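Local coordinates for sensory transduction histidine kinase, putative (Borrelia burgdorferi, PDB 5BWJ), which is the periplasmic sensor domain of a hybrid histidine kinase that probably senses small molecules and controls ATP-dependent phosphorylation of a histidine, at residues D14-F19 with E84-I89; G68-V73 with Y183-R188; S90-K95 with V175-D180; T120-I125 with Y156-T161. One frame throughout, in Å; residues are numbered along the deposited sequence.

Contact 1: residues D14-F19 with E84-I89; sequences DQFFPF and ELARSI
The ring of Phe-16 carries Phe-19 CD2 over the centre of one face, 3.7 Å above the plane, so the two phenylalanines pack against each other before they meet the strand. The Phe-19 ring in turn has Leu-85 over one face, while the carbonyl oxygen of Phe-16 lies in its plane at the edge. A cis peptide before Pro-18 folds the loop back on itself, and a weak backbone hydrogen bond from Phe-19 N to Phe-16 O (2.7 Å) spans the turn. Both rings point to strand 84-89, Phe-16 with CG anti to its backbone N (chi1 -174°). Leu-85 meets Phe-19 tip to tip, CD1 lying 3.8 Å from Phe-19 CE1, but slides past Phe-16 in the opposite direction. The methyl of Ala-86 fits between the ring tips, with CB 3.5 Å from Phe-19 CE2 and 3.9 Å from Phe-16 CZ. Ser-88 only skirts Phe-16; its hydroxyl is hydrogen-bonded to Asp-158 and Asn-187. From the second subunit, Ile-89 packs on Phe-19. Leu-85 and Ala-86 can both present side chains to the same aromatic pair because they form a classic beta bulge opposite Asn-187, a kink in the long strand that runs between the two lobes of this Venus flytrap fold.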
# COMPACT_ATOMS: atom_id res chain seq x y z
N ASP B 14 5.83 -4.62 -15.13
CA ASP B 14 4.79 -5.44 -14.51
C ASP B 14 3.66 -4.54 -13.99
O ASP B 14 3.14 -3.70 -14.73
CB ASP B 14 5.40 -6.29 -13.39
CG ASP B 14 4.49 -7.42 -12.94
OD1 ASP B 14 3.55 -7.78 -13.68
OD2 ASP B 14 4.71 -7.95 -11.83
N GLN B 15 3.26 -4.72 -12.73
CA GLN B 15 2.23 -3.90 -12.12
C GLN B 15 2.63 -3.55 -10.69
O GLN B 15 3.36 -4.30 -10.04
CB GLN B 15 0.88 -4.61 -12.13
CG GLN B 15 0.41 -5.01 -13.53
CD GLN B 15 -0.99 -5.59 -13.52
OE1 GLN B 15 -1.95 -4.94 -13.11
NE2 GLN B 15 -1.11 -6.84 -13.97
N PHE B 16 2.14 -2.41 -10.21
CA PHE B 16 2.57 -1.85 -8.94
C PHE B 16 1.46 -0.98 -8.36
O PHE B 16 1.48 0.24 -8.50
CB PHE B 16 3.86 -1.05 -9.13
CG PHE B 16 4.49 -0.54 -7.86
CD1 PHE B 16 5.61 0.28 -7.92
CD2 PHE B 16 3.99 -0.89 -6.61
CE1 PHE B 16 6.20 0.75 -6.77
CE2 PHE B 16 4.59 -0.42 -5.46
CZ PHE B 16 5.69 0.40 -5.53
N PHE B 17 0.48 -1.61 -7.72
CA PHE B 17 -0.66 -0.89 -7.16
C PHE B 17 -0.19 0.02 -6.03
O PHE B 17 0.60 -0.40 -5.19
CB PHE B 17 -1.71 -1.87 -6.64
CG PHE B 17 -2.98 -1.21 -6.18
CD1 PHE B 17 -4.08 -1.13 -7.02
CD2 PHE B 17 -3.08 -0.67 -4.90
CE1 PHE B 17 -5.25 -0.53 -6.60
CE2 PHE B 17 -4.25 -0.06 -4.48
CZ PHE B 17 -5.34 0.01 -5.33
N PRO B 18 -0.68 1.27 -5.99
CA PRO B 18 -1.61 1.97 -6.88
C PRO B 18 -0.91 2.86 -7.91
O PRO B 18 -1.56 3.69 -8.54
CB PRO B 18 -2.42 2.82 -5.91
CG PRO B 18 -1.41 3.22 -4.88
CD PRO B 18 -0.44 2.06 -4.76
N PHE B 19 0.40 2.70 -8.07
CA PHE B 19 1.17 3.56 -8.97
C PHE B 19 0.82 3.29 -10.43
O PHE B 19 0.64 4.22 -11.21
CB PHE B 19 2.66 3.37 -8.73
CG PHE B 19 3.12 3.87 -7.40
CD1 PHE B 19 3.56 5.18 -7.25
CD2 PHE B 19 3.09 3.05 -6.28
CE1 PHE B 19 3.97 5.65 -6.02
CE2 PHE B 19 3.49 3.52 -5.05
CZ PHE B 19 3.93 4.82 -4.92
N GLU B 84 13.99 5.59 -3.10
CA GLU B 84 12.85 4.76 -2.74
C GLU B 84 11.55 5.42 -3.19
O GLU B 84 11.33 6.60 -2.94
CB GLU B 84 12.84 4.52 -1.23
CG GLU B 84 11.67 3.69 -0.73
CD GLU B 84 11.75 3.43 0.77
OE1 GLU B 84 12.84 3.04 1.25
OE2 GLU B 84 10.74 3.62 1.46
N LEU B 85 10.69 4.64 -3.84
CA LEU B 85 9.43 5.15 -4.35
C LEU B 85 8.28 4.83 -3.39
O LEU B 85 7.42 5.67 -3.14
CB LEU B 85 9.14 4.56 -5.73
CG LEU B 85 7.83 4.99 -6.40
CD1 LEU B 85 7.69 6.50 -6.46
CD2 LEU B 85 7.75 4.40 -7.80
N ALA B 86 8.28 3.61 -2.86
CA ALA B 86 7.28 3.19 -1.90
C ALA B 86 7.71 1.90 -1.22
O ALA B 86 8.71 1.30 -1.60
CB ALA B 86 5.93 3.01 -2.58
N ARG B 87 6.93 1.48 -0.22
CA ARG B 87 7.22 0.27 0.53
C ARG B 87 6.11 -0.76 0.34
O ARG B 87 4.95 -0.40 0.11
CB ARG B 87 7.39 0.59 2.01
CG ARG B 87 8.77 1.08 2.40
CD ARG B 87 8.83 1.40 3.89
NE ARG B 87 10.19 1.36 4.41
CZ ARG B 87 11.02 2.41 4.46
NH1 ARG B 87 12.24 2.26 4.97
NH2 ARG B 87 10.64 3.59 4.01
N SER B 88 6.47 -2.03 0.46
CA SER B 88 5.51 -3.12 0.41
C SER B 88 5.82 -4.14 1.50
O SER B 88 6.86 -4.07 2.16
CB SER B 88 5.54 -3.80 -0.97
OG SER B 88 5.20 -2.89 -2.00
N ILE B 89 4.90 -5.08 1.69
CA ILE B 89 5.10 -6.19 2.60
C ILE B 89 5.04 -7.49 1.82
O ILE B 89 4.12 -7.70 1.02
CB ILE B 89 4.05 -6.20 3.74
CG1 ILE B 89 4.12 -4.90 4.53
CG2 ILE B 89 4.26 -7.41 4.65
CD1 ILE B 89 3.08 -4.76 5.64

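Contact 2: residues G68-V73 with Y183-R188; sequences GLTYNV and YSIKNR
Segment 68-73 turns away from strand 65-69 at Gly-68 and crosses strand 184-188 steeply, so that the two come close only around Thr-70 and Asn-187, whose CA atoms are 5.6 Å apart; 184-188 is regular strand. In this Venus flytrap fold, strand 184-192 pairs antiparallel both with 65-69 and with the long strand 79-94, so the contact lies where the sheet passes from one lobe toward the other. Gly-68 makes the corner with a positive phi (95°), at which a side chain would press on the preceding carbonyl. Water takes the place of direct backbone bonds. One molecule accepts from Gly-68 N and donates to Arg-188 O, 2.9 Å from each; a second lies between Leu-69 N and the same carbonyl, which thus has two waters close to it. Further along, another water links Tyr-71 N to Lys-186 O.

The direct side-chain contact is made by Thr-70. Its OG1 sits between backbone N and carbonyl carbon (chi1 52°) and bonds to Ile-121 N, at the start of helix 121-128. That torsion turns CG2 toward strand 184-188, where it crosses Ile-185 obliquely, 4.0 Å from Ile-185 CG2. Asn-187 lies alongside Thr-70, pointing the same way; its ND2 is bound to Ser-88 OG, which helps fix the rotation of the amide. The amide oxygen therefore faces the threonine: Asn-187 OD1 is 3.6 Å from Thr-70 CG2 and accepts a hydrogen bond from a water at 2.8 Å, which also donates weakly to Leu-69 O.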
# COMPACT_ATOMS: atom_id res chain seq x y z
N GLY B 68 9.29 -0.38 -10.80
CA GLY B 68 8.66 -1.67 -10.57
C GLY B 68 9.66 -2.79 -10.34
O GLY B 68 9.29 -3.97 -10.35
N LEU B 69 10.93 -2.43 -10.15
CA LEU B 69 11.97 -3.41 -9.87
C LEU B 69 12.34 -3.37 -8.39
O LEU B 69 12.33 -2.31 -7.77
CB LEU B 69 13.21 -3.16 -10.72
CG LEU B 69 13.04 -3.18 -12.24
CD1 LEU B 69 14.39 -2.96 -12.91
CD2 LEU B 69 12.42 -4.49 -12.70
N THR B 70 12.65 -4.54 -7.84
CA THR B 70 13.15 -4.65 -6.48
C THR B 70 14.58 -5.17 -6.52
O THR B 70 14.99 -5.77 -7.52
CB THR B 70 12.27 -5.57 -5.62
OG1 THR B 70 12.10 -6.83 -6.28
CG2 THR B 70 10.91 -4.94 -5.38
N TYR B 71 15.34 -4.94 -5.46
CA TYR B 71 16.71 -5.41 -5.41
C TYR B 71 16.77 -6.92 -5.57
O TYR B 71 16.03 -7.65 -4.92
CB TYR B 71 17.40 -5.00 -4.11
CG TYR B 71 18.85 -5.43 -4.06
CD1 TYR B 71 19.86 -4.62 -4.58
CD2 TYR B 71 19.22 -6.66 -3.53
CE1 TYR B 71 21.18 -5.01 -4.55
CE2 TYR B 71 20.54 -7.06 -3.49
CZ TYR B 71 21.52 -6.24 -4.00
OH TYR B 71 22.84 -6.63 -3.97
N ASN B 72 17.65 -7.38 -6.45
CA ASN B 72 17.80 -8.80 -6.73
C ASN B 72 19.24 -9.10 -7.11
O ASN B 72 19.88 -8.31 -7.80
CB ASN B 72 16.84 -9.23 -7.84
CG ASN B 72 17.10 -10.64 -8.32
OD1 ASN B 72 17.67 -10.84 -9.40
ND2 ASN B 72 16.69 -11.62 -7.53
N VAL B 73 19.74 -10.24 -6.64
CA VAL B 73 21.13 -10.62 -6.89
C VAL B 73 21.45 -10.63 -8.39
O VAL B 73 22.58 -10.33 -8.78
CB VAL B 73 21.45 -12.00 -6.29
CG1 VAL B 73 21.36 -11.95 -4.77
CG2 VAL B 73 20.52 -13.06 -6.86
N TYR B 183 8.31 -9.55 5.33
CA TYR B 183 9.45 -8.65 5.22
C TYR B 183 8.98 -7.29 4.73
O TYR B 183 8.06 -7.20 3.91
CB TYR B 183 10.50 -9.20 4.26
CG TYR B 183 11.18 -10.47 4.73
CD1 TYR B 183 12.42 -10.42 5.36
CD2 TYR B 183 10.60 -11.71 4.52
CE1 TYR B 183 13.05 -11.58 5.78
CE2 TYR B 183 11.22 -12.87 4.94
CZ TYR B 183 12.45 -12.80 5.56
OH TYR B 183 13.08 -13.95 5.98
N SER B 184 9.60 -6.22 5.22
CA SER B 184 9.37 -4.89 4.67
C SER B 184 10.22 -4.73 3.42
O SER B 184 11.45 -4.76 3.48
CB SER B 184 9.71 -3.81 5.69
OG SER B 184 9.39 -2.53 5.19
N ILE B 185 9.55 -4.55 2.28
CA ILE B 185 10.22 -4.47 0.99
C ILE B 185 10.23 -3.04 0.47
O ILE B 185 9.20 -2.37 0.46
CB ILE B 185 9.53 -5.38 -0.06
CG1 ILE B 185 9.44 -6.82 0.45
CG2 ILE B 185 10.26 -5.31 -1.40
CD1 ILE B 185 10.79 -7.47 0.72
N LYS B 186 11.40 -2.59 0.03
CA LYS B 186 11.55 -1.26 -0.54
C LYS B 186 11.43 -1.32 -2.06
O LYS B 186 12.11 -2.12 -2.72
CB LYS B 186 12.89 -0.64 -0.13
CG LYS B 186 13.19 -0.77 1.35
CD LYS B 186 14.51 -0.10 1.71
CE LYS B 186 15.01 -0.55 3.08
NZ LYS B 186 13.99 -0.36 4.14
N ASN B 187 10.56 -0.48 -2.61
CA ASN B 187 10.43 -0.34 -4.06
C ASN B 187 11.18 0.91 -4.52
O ASN B 187 10.83 2.03 -4.15
CB ASN B 187 8.96 -0.27 -4.46
CG ASN B 187 8.19 -1.50 -4.04
OD1 ASN B 187 8.31 -2.56 -4.65
ND2 ASN B 187 7.39 -1.36 -2.98
N ARG B 188 12.22 0.70 -5.32
CA ARG B 188 13.13 1.79 -5.70
C ARG B 188 13.11 2.08 -7.19
O ARG B 188 12.68 1.26 -8.00
CB ARG B 188 14.56 1.45 -5.27
CG ARG B 188 14.76 1.27 -3.77
CD ARG B 188 16.20 0.89 -3.46
NE ARG B 188 16.44 0.72 -2.03
CZ ARG B 188 16.79 1.70 -1.20
NH1 ARG B 188 16.94 2.94 -1.64
NH2 ARG B 188 16.98 1.43 0.09
O HOH W 1 9.87 0.65 -8.15
O HOH W 2 12.69 0.04 -10.18
O HOH W 3 9.37 -2.01 -7.20
O HOH W 4 13.98 -3.58 -3.42

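Contact 3: residues S90-K95 with V175-D180; sequences SILFFK and VIFTGD
Phe-94 and Val-175 cross obliquely, the valine CB standing over the ring face, 3.9 Å from the centroid of the Phe-94 ring in a CH-pi contact. Phe-94 takes the crowded torsion between backbone N and carbonyl carbon (chi1 62°), which folds the ring across the neighbouring strand; Phe-94 CZ comes within 3.4 Å of Val-175 CG1. On the same face Leu-92 and Phe-177 lie side by side, with Leu-92 CD2 off-centre over the Phe-177 ring. The other face holds Phe-93, alongside Ile-176, and Ile-91, which crosses Ile-176 with their CG2 atoms 3.9 Å apart. Ile-91 CG2 also sits over the centre of the Phe-93 ring.

The short strand 175-176 pairs antiparallel with the far end of strand 79-94, which also has strand 154-156 as neighbour in the sheet of this Venus flytrap domain. Val-175 N donates to Phe-94 O at 2.8 Å, and Phe-94 N returns to Val-175 O at 3.2 Å; Phe-177 N adds a third bond, to Leu-92 O. Three direct bonds and a water between Leu-92 N and Phe-177 O join the backbones, Ile-91 and Phe-93 bonding instead to 154-157, and both faces are left to hydrocarbon and aromatic packing.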
# COMPACT_ATOMS: atom_id res chain seq x y z
N SER B 90 6.03 -8.36 2.02
CA SER B 90 6.03 -9.66 1.37
C SER B 90 5.00 -10.57 2.03
O SER B 90 4.98 -10.72 3.25
CB SER B 90 7.42 -10.30 1.44
OG SER B 90 7.75 -10.65 2.77
N ILE B 91 4.14 -11.17 1.21
CA ILE B 91 3.08 -12.03 1.72
C ILE B 91 2.99 -13.33 0.93
O ILE B 91 3.07 -13.33 -0.30
CB ILE B 91 1.71 -11.30 1.70
CG1 ILE B 91 1.64 -10.31 2.88
CG2 ILE B 91 0.54 -12.30 1.77
CD1 ILE B 91 0.33 -9.56 3.01
N LEU B 92 2.84 -14.43 1.65
CA LEU B 92 2.57 -15.72 1.05
C LEU B 92 1.06 -15.90 0.94
O LEU B 92 0.37 -16.03 1.96
CB LEU B 92 3.20 -16.85 1.87
CG LEU B 92 3.21 -18.23 1.21
CD1 LEU B 92 4.14 -18.26 0.01
CD2 LEU B 92 3.61 -19.30 2.22
N PHE B 93 0.54 -15.89 -0.29
CA PHE B 93 -0.89 -16.01 -0.54
C PHE B 93 -1.30 -17.43 -0.91
O PHE B 93 -0.50 -18.19 -1.45
CB PHE B 93 -1.33 -15.07 -1.67
CG PHE B 93 -1.37 -13.62 -1.28
CD1 PHE B 93 -2.37 -13.14 -0.46
CD2 PHE B 93 -0.43 -12.74 -1.77
CE1 PHE B 93 -2.42 -11.81 -0.11
CE2 PHE B 93 -0.48 -11.40 -1.43
CZ PHE B 93 -1.48 -10.93 -0.60
N PHE B 94 -2.55 -17.78 -0.64
CA PHE B 94 -3.14 -19.02 -1.13
C PHE B 94 -4.65 -18.86 -1.27
O PHE B 94 -5.22 -17.88 -0.80
CB PHE B 94 -2.80 -20.19 -0.20
CG PHE B 94 -3.33 -20.05 1.20
CD1 PHE B 94 -2.61 -19.37 2.16
CD2 PHE B 94 -4.55 -20.61 1.55
CE1 PHE B 94 -3.10 -19.24 3.45
CE2 PHE B 94 -5.05 -20.48 2.83
CZ PHE B 94 -4.32 -19.79 3.78
N LYS B 95 -5.28 -19.82 -1.93
CA LYS B 95 -6.71 -19.74 -2.24
C LYS B 95 -7.58 -20.27 -1.11
O LYS B 95 -7.13 -21.05 -0.27
CB LYS B 95 -7.01 -20.50 -3.53
CG LYS B 95 -6.46 -19.85 -4.79
CD LYS B 95 -6.46 -20.82 -5.97
CE LYS B 95 -7.86 -21.36 -6.26
NZ LYS B 95 -7.87 -22.25 -7.46
N VAL B 175 -5.96 -15.53 0.61
CA VAL B 175 -5.77 -15.56 2.06
C VAL B 175 -4.30 -15.35 2.41
O VAL B 175 -3.41 -15.89 1.76
CB VAL B 175 -6.26 -16.90 2.65
CG1 VAL B 175 -6.08 -16.92 4.17
CG2 VAL B 175 -7.71 -17.14 2.29
N ILE B 176 -4.06 -14.55 3.44
CA ILE B 176 -2.71 -14.29 3.93
C ILE B 176 -2.23 -15.41 4.84
O ILE B 176 -2.94 -15.82 5.76
CB ILE B 176 -2.64 -12.95 4.69
CG1 ILE B 176 -3.09 -11.80 3.78
CG2 ILE B 176 -1.22 -12.70 5.19
CD1 ILE B 176 -3.30 -10.49 4.51
N PHE B 177 -1.02 -15.90 4.59
CA PHE B 177 -0.42 -16.94 5.41
C PHE B 177 0.08 -16.34 6.72
O PHE B 177 0.97 -15.48 6.73
CB PHE B 177 0.73 -17.62 4.66
CG PHE B 177 1.34 -18.77 5.41
CD1 PHE B 177 2.61 -18.67 5.94
CD2 PHE B 177 0.64 -19.95 5.59
CE1 PHE B 177 3.18 -19.73 6.63
CE2 PHE B 177 1.20 -21.01 6.28
CZ PHE B 177 2.47 -20.90 6.80
N THR B 178 -0.49 -16.80 7.83
CA THR B 178 -0.22 -16.25 9.16
C THR B 178 1.25 -16.39 9.56
O THR B 178 1.77 -15.55 10.31
CB THR B 178 -1.11 -16.93 10.23
OG1 THR B 178 -2.49 -16.78 9.87
CG2 THR B 178 -0.89 -16.32 11.61
N GLY B 179 1.91 -17.43 9.07
CA GLY B 179 3.27 -17.73 9.47
C GLY B 179 4.25 -16.59 9.26
O GLY B 179 3.98 -15.66 8.50
N ASP B 180 5.39 -16.67 9.94
CA ASP B 180 6.40 -15.62 9.87
C ASP B 180 7.10 -15.60 8.52
O ASP B 180 8.06 -16.33 8.29
CB ASP B 180 7.43 -15.80 10.99
O HOH W 5 2.14 -14.43 4.41

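Contact 4: residues T120-I125 with Y156-T161; sequences TIYEDI and YGDCKT
Thr-120 is the N-cap of helix 121-128, its OG1 accepting weakly from Tyr-122 N and Glu-123 N. Ile-121 opens the helix and lays its CG2 over the centre of one face of the Tyr-122 ring. The opposite face of Tyr-122 rests on Gly-157, whose CA is 3.6 Å from the ring centroid, almost on the normal: a CH-pi contact that lets the ring lie on the backbone, clamped between helix and loop. Against Tyr-156 the Tyr-122 ring turns its edge, in an offset edge-to-face pair with planes at 87°. Its hydroxyl reaches past the glycine and donates to a water (2.7 Å from Tyr-122 OH), which donates on to Asp-158 OD2, an oxygen also bound to Ser-88 OG. The other carboxylate oxygen, Asp-158 OD1, caps the following turn through its anti lone pair, 2.7 Å from Thr-161 N, and is met from above the carboxylate plane by Thr-161 OG1. One helical turn after Tyr-122, Ile-125 crosses Tyr-156 at about a right angle, with CG2 3.6 Å from Tyr-156 OH, itself held by Ser-90. Helix 121-128 thus packs across the end of strand 154-156, touching strand 184-192 through Ile-185, while the loop leads into helix 161-169.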
# COMPACT_ATOMS: atom_id res chain seq x y z
N THR B 120 13.31 -11.06 -8.66
CA THR B 120 12.79 -10.11 -7.67
C THR B 120 13.42 -10.40 -6.32
O THR B 120 14.04 -11.44 -6.12
CB THR B 120 11.26 -10.19 -7.54
OG1 THR B 120 10.89 -11.47 -7.00
CG2 THR B 120 10.59 -9.98 -8.89
N ILE B 121 13.26 -9.47 -5.38
CA ILE B 121 13.75 -9.68 -4.03
C ILE B 121 13.03 -10.88 -3.42
O ILE B 121 13.58 -11.59 -2.58
CB ILE B 121 13.55 -8.44 -3.14
CG1 ILE B 121 14.23 -8.65 -1.78
CG2 ILE B 121 12.06 -8.14 -2.96
CD1 ILE B 121 14.36 -7.38 -0.96
N TYR B 122 11.81 -11.11 -3.88
CA TYR B 122 10.99 -12.19 -3.36
C TYR B 122 11.58 -13.55 -3.72
O TYR B 122 11.47 -14.50 -2.94
CB TYR B 122 9.56 -12.07 -3.88
CG TYR B 122 8.92 -10.74 -3.55
CD1 TYR B 122 8.51 -10.46 -2.25
CD2 TYR B 122 8.74 -9.77 -4.52
CE1 TYR B 122 7.93 -9.24 -1.94
CE2 TYR B 122 8.16 -8.55 -4.21
CZ TYR B 122 7.76 -8.29 -2.92
OH TYR B 122 7.18 -7.08 -2.59
N GLU B 123 12.20 -13.64 -4.89
CA GLU B 123 12.86 -14.88 -5.29
C GLU B 123 14.03 -15.17 -4.36
O GLU B 123 14.21 -16.29 -3.90
CB GLU B 123 13.34 -14.81 -6.74
CG GLU B 123 13.99 -16.10 -7.22
CD GLU B 123 14.61 -15.98 -8.61
OE1 GLU B 123 14.56 -14.89 -9.19
OE2 GLU B 123 15.15 -17.00 -9.10
N ASP B 124 14.84 -14.14 -4.09
CA ASP B 124 16.00 -14.29 -3.23
C ASP B 124 15.61 -14.78 -1.84
O ASP B 124 16.29 -15.63 -1.26
CB ASP B 124 16.76 -12.97 -3.12
CG ASP B 124 17.51 -12.61 -4.39
OD1 ASP B 124 17.75 -13.52 -5.22
OD2 ASP B 124 17.87 -11.43 -4.56
N ILE B 125 14.51 -14.25 -1.31
CA ILE B 125 14.05 -14.63 0.02
C ILE B 125 13.78 -16.13 0.10
O ILE B 125 14.19 -16.79 1.05
CB ILE B 125 12.78 -13.84 0.42
CG1 ILE B 125 13.10 -12.35 0.57
CG2 ILE B 125 12.20 -14.36 1.74
CD1 ILE B 125 11.89 -11.46 0.64
N TYR B 156 4.20 -15.88 -3.64
CA TYR B 156 4.93 -15.01 -2.73
C TYR B 156 5.31 -13.71 -3.43
O TYR B 156 5.97 -13.74 -4.48
CB TYR B 156 6.18 -15.73 -2.22
CG TYR B 156 6.88 -15.05 -1.06
CD1 TYR B 156 6.24 -14.90 0.16
CD2 TYR B 156 8.18 -14.59 -1.19
CE1 TYR B 156 6.87 -14.28 1.22
CE2 TYR B 156 8.82 -13.98 -0.13
CZ TYR B 156 8.17 -13.83 1.07
OH TYR B 156 8.80 -13.22 2.13
N GLY B 157 4.90 -12.58 -2.87
CA GLY B 157 5.20 -11.30 -3.48
C GLY B 157 4.48 -10.11 -2.86
O GLY B 157 4.14 -10.12 -1.67
N ASP B 158 4.26 -9.09 -3.68
CA ASP B 158 3.71 -7.82 -3.23
C ASP B 158 2.31 -7.97 -2.63
O ASP B 158 1.43 -8.56 -3.25
CB ASP B 158 3.68 -6.83 -4.39
CG ASP B 158 3.26 -5.44 -3.96
OD1 ASP B 158 2.04 -5.15 -3.99
OD2 ASP B 158 4.14 -4.64 -3.59
N CYS B 159 2.12 -7.41 -1.44
CA CYS B 159 0.87 -7.57 -0.70
C CYS B 159 -0.33 -6.95 -1.42
O CYS B 159 -1.41 -7.53 -1.45
CB CYS B 159 0.98 -6.95 0.70
SG CYS B 159 1.35 -5.18 0.73
N LYS B 160 -0.12 -5.77 -2.00
CA LYS B 160 -1.22 -5.04 -2.63
C LYS B 160 -1.48 -5.49 -4.07
O LYS B 160 -2.63 -5.67 -4.47
CB LYS B 160 -0.94 -3.53 -2.61
CG LYS B 160 -1.03 -2.92 -1.22
CD LYS B 160 -0.64 -1.45 -1.22
CE LYS B 160 -0.67 -0.87 0.19
NZ LYS B 160 -0.15 0.53 0.24
N THR B 161 -0.42 -5.69 -4.84
CA THR B 161 -0.55 -5.92 -6.28
C THR B 161 -1.08 -7.32 -6.60
O THR B 161 -2.01 -7.47 -7.40
CB THR B 161 0.79 -5.73 -7.01
OG1 THR B 161 1.29 -4.42 -6.75
CG2 THR B 161 0.61 -5.90 -8.52
O HOH W 6 7.10 -5.11 -4.39

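Overall arrangement
Strand 79-94 carries contacts 1 and 3 in succession, their centres about 18 Å apart, contact 1 near the middle of the chain and contact 3 far out in one lobe. Strand 184-192 runs antiparallel beside it and brings in contact 2, its centre about 9 Å from that of contact 1. Contact 4, centred about 8 Å from contact 2, is tied to contact 1 by Ser-88 OG and Asp-158 OD2 (2.6 Å) and to contact 3 by Ser-90 OG and Tyr-156 OH (2.8 Å). A bound magnesium ion lies about 5 Å from the Val-175 side chain, which packs on Glu-29 of the second subunit, a residue known to bind Mg(2+) in this protein. Within the chain, the Phe-19 and Glu-29 side chains are about 10 Å apart.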